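Local coordinates for protein pyridine synthase TbtD (Thermobispora bispora, PDB 5WA4) that probably catalyses the formal [4+2] aza-cycloaddition that builds the central pyridine ring of the thiopeptide antibiotic thiomuracin, at residues P32-F37 against L56-S61; F13-H18 against H77-Y82; G20-L25 against F46-R51. All coordinates share one frame; numbering follows the deposited sequence.

In the fold
The three contacts fix two helices, 22-35 and 64-85, to one four-stranded antiparallel sheet ordered 44-49, 55-62, 9-16, 123-128. This 2-3-1-4 strand order, with crossings by those helices, gives a ferredoxin-like arrangement, the short helix 98-107 being inserted before the last strand. Interactions 1 and 3 use opposite ends of helix 22-35 and neighbouring strands, and their centres lie about 14 Å apart; interaction 2 brings in helix 64-85, and its centre is about 11 Å from that of interaction 1 and about 10 Å from that of interaction 3. Along the chain, residues 13-18 and 77-82 bracket the other four segments, while interactions 1 and 3 alternate. The contacts therefore tie the early chain into a two-layer alpha/beta unit.

Interaction 1: P32-F37 against L56-S61; sequences PAFAAF and LRIYVS
Phe34, near the C-terminal end of helix 22-35, meets Ile58 of strand 55-62, and Phe37, in the loop that follows, meets Val60. The Phe34 ring presents its edge: its CE1 atom lies 3.8 Å from Ile58 CG2, which sits near the ring plane and is equally close to CZ. Because CG of Phe34 stands beside its own backbone N (chi1 -86°), the ring stretches out from the helix to the sheet, although the side chain does not start out in that direction. Phe34 and Ile58 pass side by side, pointing opposite ways, while Phe37 and Val60 meet head-on. Val60 turns both methyls to the ring, with CG1 3.9 Å from Phe37 CE1 and CG2 4.1 Å from Phe37 CZ, and it approaches the ring obliquely. The Phe34 carbonyl O lies 3.8 Å above one face of the Phe37 ring, toward the rim. Beta-branched Ile58 and Val60 suit an extended strand, where alternate residues turn to the helices; Tyr59, between them, points to the other face and stacks on Tyr45. Phe37 also packs on Val71 and Ala74 of helix 64-85. No hydrogen bond crosses here, which implies that this end of the helix is held to the strand by apolar burial and shape, with aromatic rings reaching across to short aliphatic chains.

Interaction 2: F13-H18 against H77-Y82; sequences FRVDYH and HVVGGY
The side chains of Tyr17 and Tyr82 run at about a right angle to each other, their hydroxyls joined by a hydrogen bond with Tyr17 OH and Tyr82 OH 2.6 Å apart. Their rings form an oblique aromatic pair, neither a stack nor a T-shape, with planes at 64° and centroids separated by 5.4 Å. Tyr17 brings its phenol end to the edge of the Tyr82 ring, where its OH lies near that ring's plane. Tyr82 keeps CG opposite its backbone N (chi1 177°), which sends the ring from the helix across to the strand end. Tyrosine suits both places: the ring fills buried space while the hydroxyl finds a polar partner, and Tyr17 OH has a second one in the Arg86 carbonyl. Two residues back along the chain from Tyr17, Val15 reaches toward Val79 tip to tip, CG1 of Val15 lying 4.2 Å from CG1 of Val79. Helix 64-85 is thus set against strand 9-16, while Val79 also touches Ile123 of strand 123-128, Val15 packs on Ile58 of strand 55-62, and helix 22-35 adjoins both tyrosines through Asp24, Leu25 and Asp28.

Interaction 3: G20-L25 against F46-R51; sequences GPMDDL and FLRHWR
Arg48 and Asp23 form a salt bridge in which Arg48 NH2 donates to Asp23 OD1 across 2.8 Å, with an N-H...O angle of 157°. The oxygen lies at the edge of the guanidinium, near its plane, and is approached almost in line with its own C-O bond. Carboxylate and guanidinium planes stand 89° apart, so one oxygen meets one nitrogen instead of both pairing side by side. Arginine suits this strand position because its chain, extended from CG to NE, can carry the charge over to the helix; NE also makes a weak hydrogen bond to the Arg327 carbonyl. Asp23 sits in the first turn of helix 22-35, two residues past the N-cap Pro21, where a negative charge probably benefits from the helix dipole. This helix is the first crossover of a ferredoxin-like fold, linking strand 9-16 to the outermost strand 44-49. Met22 runs alongside Arg48, antiparallel to it, and its CG lies over one guanidinium face, 3.8 Å from Arg48 NH1. With CG swung away from the backbone N (chi1 -171°) and the rest of the chain bent, the flexible thioether side chain also reaches Leu56, on which Arg48 packs too. Asp23 rests against Leu155 and Val158 of helix 135-159.

Interaction 1: P32-F37 against L56-S61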
loop_
_atom_site.group_PDB
_atom_site.type_symbol
_atom_site.label_atom_id
_atom_site.label_comp_id
_atom_site.label_asym_id
_atom_site.label_seq_id
_atom_site.Cartn_x
_atom_site.Cartn_y
_atom_site.Cartn_z
ATOM N N PRO E 32 50.373 -2.222 -16.748
ATOM C CA PRO E 32 51.423 -2.112 -17.773
ATOM C C PRO E 32 50.909 -1.934 -19.212
ATOM O O PRO E 32 51.448 -1.101 -19.935
ATOM C CB PRO E 32 52.168 -3.441 -17.638
ATOM C CG PRO E 32 52.016 -3.796 -16.210
ATOM C CD PRO E 32 50.635 -3.351 -15.830
ATOM N N ALA E 33 49.901 -2.700 -19.619
ATOM C CA ALA E 33 49.348 -2.571 -20.964
ATOM C C ALA E 33 48.865 -1.140 -21.201
ATOM O O ALA E 33 49.013 -0.598 -22.297
ATOM C CB ALA E 33 48.214 -3.561 -21.175
ATOM N N PHE E 34 48.316 -0.533 -20.149
ATOM C CA PHE E 34 47.774 0.821 -20.211
ATOM C C PHE E 34 48.876 1.853 -20.384
ATOM O O PHE E 34 48.706 2.825 -21.123
ATOM C CB PHE E 34 46.963 1.156 -18.950
ATOM C CG PHE E 34 45.517 0.725 -19.006
ATOM C CD1 PHE E 34 45.104 -0.296 -19.855
ATOM C CD2 PHE E 34 44.574 1.342 -18.195
ATOM C CE1 PHE E 34 43.768 -0.693 -19.899
ATOM C CE2 PHE E 34 43.244 0.954 -18.229
ATOM C CZ PHE E 34 42.834 -0.066 -19.084
ATOM N N ALA E 35 49.993 1.658 -19.686
ATOM C CA ALA E 35 51.133 2.566 -19.820
ATOM C C ALA E 35 51.743 2.422 -21.218
ATOM O O ALA E 35 52.217 3.402 -21.814
ATOM C CB ALA E 35 52.169 2.294 -18.745
ATOM N N ALA E 36 51.681 1.193 -21.739
ATOM C CA ALA E 36 52.242 0.835 -23.039
ATOM C C ALA E 36 51.644 1.619 -24.205
ATOM O O ALA E 36 52.260 1.709 -25.265
ATOM C CB ALA E 36 52.063 -0.645 -23.282
ATOM N N PHE E 37 50.442 2.160 -24.027
ATOM C CA PHE E 37 49.846 2.997 -25.066
ATOM C C PHE E 37 49.302 4.329 -24.518
ATOM O O PHE E 37 48.410 4.928 -25.115
ATOM C CB PHE E 37 48.737 2.232 -25.800
ATOM C CG PHE E 37 47.639 1.722 -24.902
ATOM C CD1 PHE E 37 46.703 2.598 -24.340
ATOM C CD2 PHE E 37 47.498 0.366 -24.664
ATOM C CE1 PHE E 37 45.687 2.135 -23.522
ATOM C CE2 PHE E 37 46.471 -0.108 -23.848
ATOM C CZ PHE E 37 45.565 0.779 -23.280
ATOM N N LEU E 56 37.150 -9.040 -15.946
ATOM C CA LEU E 56 37.442 -7.627 -16.050
ATOM C C LEU E 56 36.907 -7.127 -17.355
ATOM O O LEU E 56 36.966 -7.828 -18.366
ATOM C CB LEU E 56 38.941 -7.337 -15.956
ATOM C CG LEU E 56 39.513 -7.317 -14.543
ATOM C CD1 LEU E 56 40.825 -6.528 -14.471
ATOM C CD2 LEU E 56 38.461 -6.757 -13.583
ATOM N N ARG E 57 36.367 -5.914 -17.317
ATOM C CA ARG E 57 35.915 -5.236 -18.519
ATOM C C ARG E 57 36.871 -4.093 -18.768
ATOM O O ARG E 57 37.008 -3.208 -17.910
ATOM C CB ARG E 57 34.467 -4.755 -18.362
ATOM C CG ARG E 57 33.476 -5.577 -19.152
ATOM C CD ARG E 57 32.563 -6.430 -18.294
ATOM N NE ARG E 57 31.325 -5.762 -17.902
ATOM C CZ ARG E 57 30.089 -6.228 -18.114
ATOM N NH1 ARG E 57 29.875 -7.368 -18.756
ATOM N NH2 ARG E 57 29.052 -5.518 -17.704
ATOM N N ILE E 58 37.571 -4.125 -19.904
ATOM C CA ILE E 58 38.462 -3.008 -20.247
ATOM C C ILE E 58 37.839 -2.063 -21.298
ATOM O O ILE E 58 37.349 -2.493 -22.354
ATOM C CB ILE E 58 39.842 -3.501 -20.755
ATOM C CG1 ILE E 58 40.609 -4.193 -19.625
ATOM C CG2 ILE E 58 40.679 -2.329 -21.271
ATOM C CD1 ILE E 58 41.672 -5.116 -20.113
ATOM N N TYR E 59 37.857 -0.772 -20.985
ATOM C CA TYR E 59 37.368 0.236 -21.912
ATOM C C TYR E 59 38.510 1.154 -22.315
ATOM O O TYR E 59 39.161 1.731 -21.455
ATOM C CB TYR E 59 36.240 1.050 -21.274
ATOM C CG TYR E 59 35.061 0.219 -20.804
ATOM C CD1 TYR E 59 34.055 -0.158 -21.683
ATOM C CD2 TYR E 59 34.969 -0.201 -19.480
ATOM C CE1 TYR E 59 32.980 -0.919 -21.248
ATOM C CE2 TYR E 59 33.908 -0.959 -19.038
ATOM C CZ TYR E 59 32.914 -1.316 -19.920
ATOM O OH TYR E 59 31.854 -2.072 -19.467
ATOM N N VAL E 60 38.770 1.271 -23.615
ATOM C CA VAL E 60 39.712 2.281 -24.111
ATOM C C VAL E 60 39.081 3.103 -25.244
ATOM O O VAL E 60 38.353 2.568 -26.088
ATOM C CB VAL E 60 41.022 1.651 -24.611
ATOM C CG1 VAL E 60 42.087 2.727 -24.793
ATOM C CG2 VAL E 60 41.515 0.608 -23.630
ATOM N N SER E 61 39.328 4.410 -25.263
ATOM C CA SER E 61 38.722 5.218 -26.322
ATOM C C SER E 61 39.745 5.825 -27.266
ATOM O O SER E 61 40.457 6.769 -26.915
ATOM C CB SER E 61 37.836 6.326 -25.737
ATOM O OG SER E 61 38.558 7.183 -24.888
#

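Interaction 2: F13-H18 against H77-Y82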
loop_
_atom_site.group_PDB
_atom_site.type_symbol
_atom_site.label_atom_id
_atom_site.label_comp_id
_atom_site.label_asym_id
_atom_site.label_seq_id
_atom_site.Cartn_x
_atom_site.Cartn_y
_atom_site.Cartn_z
ATOM N N PHE E 13 36.879 -4.734 -24.063
ATOM C CA PHE E 13 37.630 -5.974 -23.957
ATOM C C PHE E 13 37.142 -6.789 -22.769
ATOM O O PHE E 13 36.804 -6.231 -21.722
ATOM C CB PHE E 13 39.126 -5.682 -23.833
ATOM C CG PHE E 13 39.775 -5.302 -25.138
ATOM C CD1 PHE E 13 40.078 -6.269 -26.082
ATOM C CD2 PHE E 13 40.064 -3.978 -25.429
ATOM C CE1 PHE E 13 40.666 -5.924 -27.289
ATOM C CE2 PHE E 13 40.654 -3.630 -26.633
ATOM C CZ PHE E 13 40.951 -4.603 -27.564
ATOM N N ARG E 14 37.094 -8.109 -22.943
ATOM C CA ARG E 14 36.743 -9.012 -21.859
ATOM C C ARG E 14 37.931 -9.907 -21.445
ATOM O O ARG E 14 38.408 -10.714 -22.244
ATOM C CB ARG E 14 35.557 -9.888 -22.254
ATOM C CG ARG E 14 35.002 -10.670 -21.066
ATOM C CD ARG E 14 34.071 -11.813 -21.418
ATOM N NE ARG E 14 33.880 -12.669 -20.247
ATOM C CZ ARG E 14 32.852 -12.590 -19.403
ATOM N NH1 ARG E 14 31.897 -11.687 -19.597
ATOM N NH2 ARG E 14 32.775 -13.413 -18.366
ATOM N N VAL E 15 38.391 -9.767 -20.200
ATOM C CA VAL E 15 39.442 -10.622 -19.638
ATOM C C VAL E 15 38.936 -11.572 -18.542
ATOM O O VAL E 15 38.777 -11.150 -17.397
ATOM C CB VAL E 15 40.565 -9.774 -19.010
ATOM C CG1 VAL E 15 41.736 -10.657 -18.595
ATOM C CG2 VAL E 15 40.990 -8.673 -19.960
ATOM N N ASP E 16 38.709 -12.844 -18.869
ATOM C CA ASP E 16 38.258 -13.830 -17.873
ATOM C C ASP E 16 39.367 -14.279 -16.910
ATOM O O ASP E 16 40.472 -14.625 -17.326
ATOM C CB ASP E 16 37.669 -15.063 -18.567
ATOM C CG ASP E 16 36.390 -14.754 -19.329
ATOM O OD1 ASP E 16 36.473 -14.333 -20.507
ATOM O OD2 ASP E 16 35.303 -14.950 -18.758
ATOM N N TYR E 17 39.061 -14.290 -15.619
ATOM C CA TYR E 17 40.052 -14.651 -14.618
ATOM C C TYR E 17 39.332 -15.101 -13.350
ATOM O O TYR E 17 39.367 -14.431 -12.324
ATOM C CB TYR E 17 40.955 -13.460 -14.365
ATOM C CG TYR E 17 42.293 -13.737 -13.729
ATOM C CD1 TYR E 17 43.232 -14.568 -14.333
ATOM C CD2 TYR E 17 42.635 -13.113 -12.538
ATOM C CE1 TYR E 17 44.462 -14.784 -13.745
ATOM C CE2 TYR E 17 43.861 -13.319 -11.935
ATOM C CZ TYR E 17 44.777 -14.147 -12.536
ATOM O OH TYR E 17 45.995 -14.320 -11.903
ATOM N N HIS E 18 38.677 -16.252 -13.449
ATOM C CA HIS E 18 37.703 -16.704 -12.459
ATOM C C HIS E 18 38.175 -16.792 -11.003
ATOM O O HIS E 18 37.616 -16.134 -10.122
ATOM C CB HIS E 18 37.161 -18.065 -12.892
ATOM C CG HIS E 18 36.530 -18.043 -14.250
ATOM N ND1 HIS E 18 36.308 -19.185 -14.987
ATOM C CD2 HIS E 18 36.068 -17.014 -14.992
ATOM C CE1 HIS E 18 35.737 -18.858 -16.134
ATOM N NE2 HIS E 18 35.577 -17.551 -16.164
ATOM N N HIS E 77 49.775 -8.708 -25.740
ATOM C CA HIS E 77 51.132 -9.031 -25.313
ATOM C C HIS E 77 51.292 -8.961 -23.788
ATOM O O HIS E 77 51.728 -9.933 -23.164
ATOM C CB HIS E 77 52.158 -8.114 -25.996
ATOM C CG HIS E 77 53.583 -8.468 -25.690
ATOM N ND1 HIS E 77 54.095 -9.735 -25.885
ATOM C CD2 HIS E 77 54.605 -7.720 -25.208
ATOM C CE1 HIS E 77 55.367 -9.752 -25.528
ATOM N NE2 HIS E 77 55.703 -8.543 -25.118
ATOM N N VAL E 78 50.936 -7.828 -23.188
ATOM C CA VAL E 78 51.189 -7.624 -21.763
ATOM C C VAL E 78 50.138 -8.301 -20.879
ATOM O O VAL E 78 50.477 -8.831 -19.821
ATOM C CB VAL E 78 51.240 -6.123 -21.405
ATOM C CG1 VAL E 78 51.473 -5.925 -19.900
ATOM C CG2 VAL E 78 52.295 -5.416 -22.228
ATOM N N VAL E 79 48.870 -8.282 -21.303
ATOM C CA VAL E 79 47.813 -8.961 -20.543
ATOM C C VAL E 79 47.908 -10.455 -20.809
ATOM O O VAL E 79 47.967 -11.245 -19.872
ATOM C CB VAL E 79 46.376 -8.450 -20.881
ATOM C CG1 VAL E 79 45.341 -9.173 -20.055
ATOM C CG2 VAL E 79 46.263 -6.967 -20.621
ATOM N N GLY E 80 47.950 -10.844 -22.081
ATOM C CA GLY E 80 48.125 -12.244 -22.440
ATOM C C GLY E 80 49.370 -12.836 -21.791
ATOM O O GLY E 80 49.416 -14.031 -21.482
ATOM N N GLY E 81 50.370 -11.980 -21.573
ATOM C CA GLY E 81 51.595 -12.356 -20.896
ATOM C C GLY E 81 51.386 -12.686 -19.433
ATOM O O GLY E 81 52.035 -13.591 -18.893
ATOM N N TYR E 82 50.492 -11.951 -18.778
ATOM C CA TYR E 82 50.147 -12.258 -17.398
ATOM C C TYR E 82 49.414 -13.588 -17.337
ATOM O O TYR E 82 49.679 -14.421 -16.464
ATOM C CB TYR E 82 49.288 -11.158 -16.781
ATOM C CG TYR E 82 48.833 -11.459 -15.367
ATOM C CD1 TYR E 82 47.695 -12.229 -15.121
ATOM C CD2 TYR E 82 49.543 -10.978 -14.276
ATOM C CE1 TYR E 82 47.287 -12.506 -13.833
ATOM C CE2 TYR E 82 49.138 -11.254 -12.978
ATOM C CZ TYR E 82 48.013 -12.019 -12.764
ATOM O OH TYR E 82 47.611 -12.289 -11.479
#

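Interaction 3: G20-L25 against F46-R51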
loop_
_atom_site.group_PDB
_atom_site.type_symbol
_atom_site.label_atom_id
_atom_site.label_comp_id
_atom_site.label_asym_id
_atom_site.label_seq_id
_atom_site.Cartn_x
_atom_site.Cartn_y
_atom_site.Cartn_z
ATOM N N GLY E 20 41.489 -16.652 -10.001
ATOM C CA GLY E 20 42.803 -16.072 -9.792
ATOM C C GLY E 20 42.751 -14.829 -8.924
ATOM O O GLY E 20 41.671 -14.290 -8.668
ATOM N N PRO E 21 43.919 -14.371 -8.456
ATOM C CA PRO E 21 44.003 -13.100 -7.720
ATOM C C PRO E 21 43.751 -11.895 -8.644
ATOM O O PRO E 21 44.620 -11.524 -9.442
ATOM C CB PRO E 21 45.436 -13.099 -7.171
ATOM C CG PRO E 21 46.195 -14.021 -8.073
ATOM C CD PRO E 21 45.218 -15.056 -8.562
ATOM N N MET E 22 42.561 -11.303 -8.535
ATOM C CA MET E 22 42.151 -10.191 -9.395
ATOM C C MET E 22 43.009 -8.943 -9.168
ATOM O O MET E 22 43.443 -8.324 -10.142
ATOM C CB MET E 22 40.671 -9.872 -9.171
ATOM C CG MET E 22 40.050 -8.878 -10.146
ATOM S SD MET E 22 40.034 -9.409 -11.873
ATOM C CE MET E 22 38.811 -10.712 -11.884
ATOM N N ASP E 23 43.275 -8.583 -7.905
ATOM C CA ASP E 23 44.131 -7.409 -7.600
ATOM C C ASP E 23 45.496 -7.511 -8.304
ATOM O O ASP E 23 46.179 -6.503 -8.497
ATOM C CB ASP E 23 44.355 -7.235 -6.077
ATOM C CG ASP E 23 43.192 -6.514 -5.365
ATOM O OD1 ASP E 23 42.082 -6.446 -5.923
ATOM O OD2 ASP E 23 43.364 -6.041 -4.219
ATOM N N ASP E 24 45.893 -8.731 -8.681
ATOM C CA ASP E 24 47.204 -8.958 -9.292
ATOM C C ASP E 24 47.140 -8.782 -10.791
ATOM O O ASP E 24 48.058 -8.221 -11.391
ATOM C CB ASP E 24 47.749 -10.360 -8.961
ATOM C CG ASP E 24 48.510 -10.411 -7.632
ATOM O OD1 ASP E 24 49.215 -9.428 -7.276
ATOM O OD2 ASP E 24 48.384 -11.453 -6.949
ATOM N N LEU E 25 46.066 -9.280 -11.394
ATOM C CA LEU E 25 45.840 -9.087 -12.822
ATOM C C LEU E 25 45.781 -7.604 -13.145
ATOM O O LEU E 25 46.243 -7.165 -14.199
ATOM C CB LEU E 25 44.551 -9.779 -13.269
ATOM C CG LEU E 25 43.934 -9.365 -14.613
ATOM C CD1 LEU E 25 44.838 -9.658 -15.792
ATOM C CD2 LEU E 25 42.619 -10.073 -14.794
ATOM N N PHE E 46 38.990 0.281 -16.363
ATOM C CA PHE E 46 38.548 -1.101 -16.274
ATOM C C PHE E 46 37.485 -1.222 -15.194
ATOM O O PHE E 46 37.426 -0.399 -14.275
ATOM C CB PHE E 46 39.738 -2.059 -15.998
ATOM C CG PHE E 46 40.645 -1.606 -14.877
ATOM C CD1 PHE E 46 40.453 -2.050 -13.587
ATOM C CD2 PHE E 46 41.680 -0.714 -15.118
ATOM C CE1 PHE E 46 41.276 -1.627 -12.563
ATOM C CE2 PHE E 46 42.510 -0.282 -14.089
ATOM C CZ PHE E 46 42.305 -0.737 -12.814
ATOM N N LEU E 47 36.645 -2.244 -15.328
ATOM C CA LEU E 47 35.674 -2.601 -14.301
ATOM C C LEU E 47 35.644 -4.116 -14.014
ATOM O O LEU E 47 35.889 -4.945 -14.920
ATOM C CB LEU E 47 34.276 -2.150 -14.725
ATOM C CG LEU E 47 34.033 -0.665 -14.989
ATOM C CD1 LEU E 47 32.724 -0.487 -15.731
ATOM C CD2 LEU E 47 34.052 0.135 -13.695
ATOM N N ARG E 48 35.318 -4.479 -12.771
ATOM C CA ARG E 48 35.005 -5.874 -12.460
ATOM C C ARG E 48 33.534 -6.160 -12.678
ATOM O O ARG E 48 32.694 -5.295 -12.444
ATOM C CB ARG E 48 35.355 -6.215 -11.018
ATOM C CG ARG E 48 36.667 -5.683 -10.578
ATOM C CD ARG E 48 36.809 -5.829 -9.111
ATOM N NE ARG E 48 38.077 -5.273 -8.654
ATOM C CZ ARG E 48 38.852 -5.838 -7.733
ATOM N NH1 ARG E 48 38.504 -7.001 -7.219
ATOM N NH2 ARG E 48 39.983 -5.254 -7.338
ATOM N N HIS E 49 33.230 -7.378 -13.101
ATOM C CA HIS E 49 31.858 -7.857 -13.194
ATOM C C HIS E 49 31.779 -9.403 -13.065
ATOM O O HIS E 49 32.760 -10.111 -13.321
ATOM C CB HIS E 49 31.217 -7.423 -14.515
ATOM C CG HIS E 49 29.722 -7.437 -14.483
ATOM N ND1 HIS E 49 28.980 -8.528 -14.882
ATOM C CD2 HIS E 49 28.829 -6.501 -14.077
ATOM C CE1 HIS E 49 27.692 -8.261 -14.730
ATOM N NE2 HIS E 49 27.574 -7.037 -14.246
ATOM N N TRP E 50 30.579 -9.888 -12.723
ATOM C CA TRP E 50 30.284 -11.274 -12.391
ATOM C C TRP E 50 29.800 -12.162 -13.527
ATOM O O TRP E 50 29.883 -13.386 -13.434
ATOM C CB TRP E 50 29.219 -11.323 -11.292
ATOM C CG TRP E 50 27.966 -10.533 -11.586
ATOM C CD1 TRP E 50 27.719 -9.243 -11.231
ATOM C CD2 TRP E 50 26.787 -10.984 -12.295
ATOM N NE1 TRP E 50 26.479 -8.855 -11.665
ATOM C CE2 TRP E 50 25.885 -9.891 -12.318
ATOM C CE3 TRP E 50 26.417 -12.188 -12.904
ATOM C CZ2 TRP E 50 24.628 -9.976 -12.936
ATOM C CZ3 TRP E 50 25.165 -12.267 -13.512
ATOM C CH2 TRP E 50 24.287 -11.165 -13.521
ATOM N N ARG E 51 29.274 -11.565 -14.584
ATOM C CA ARG E 51 28.487 -12.336 -15.525
ATOM C C ARG E 51 29.337 -13.256 -16.379
ATOM O O ARG E 51 30.329 -12.828 -16.973
ATOM C CB ARG E 51 27.669 -11.402 -16.407
ATOM C CG ARG E 51 26.407 -12.026 -16.937
ATOM C CD ARG E 51 25.797 -11.141 -17.985
ATOM N NE ARG E 51 26.070 -11.557 -19.354
ATOM C CZ ARG E 51 26.273 -10.697 -20.340
ATOM N NH1 ARG E 51 26.256 -9.402 -20.068
ATOM N NH2 ARG E 51 26.509 -11.125 -21.581
#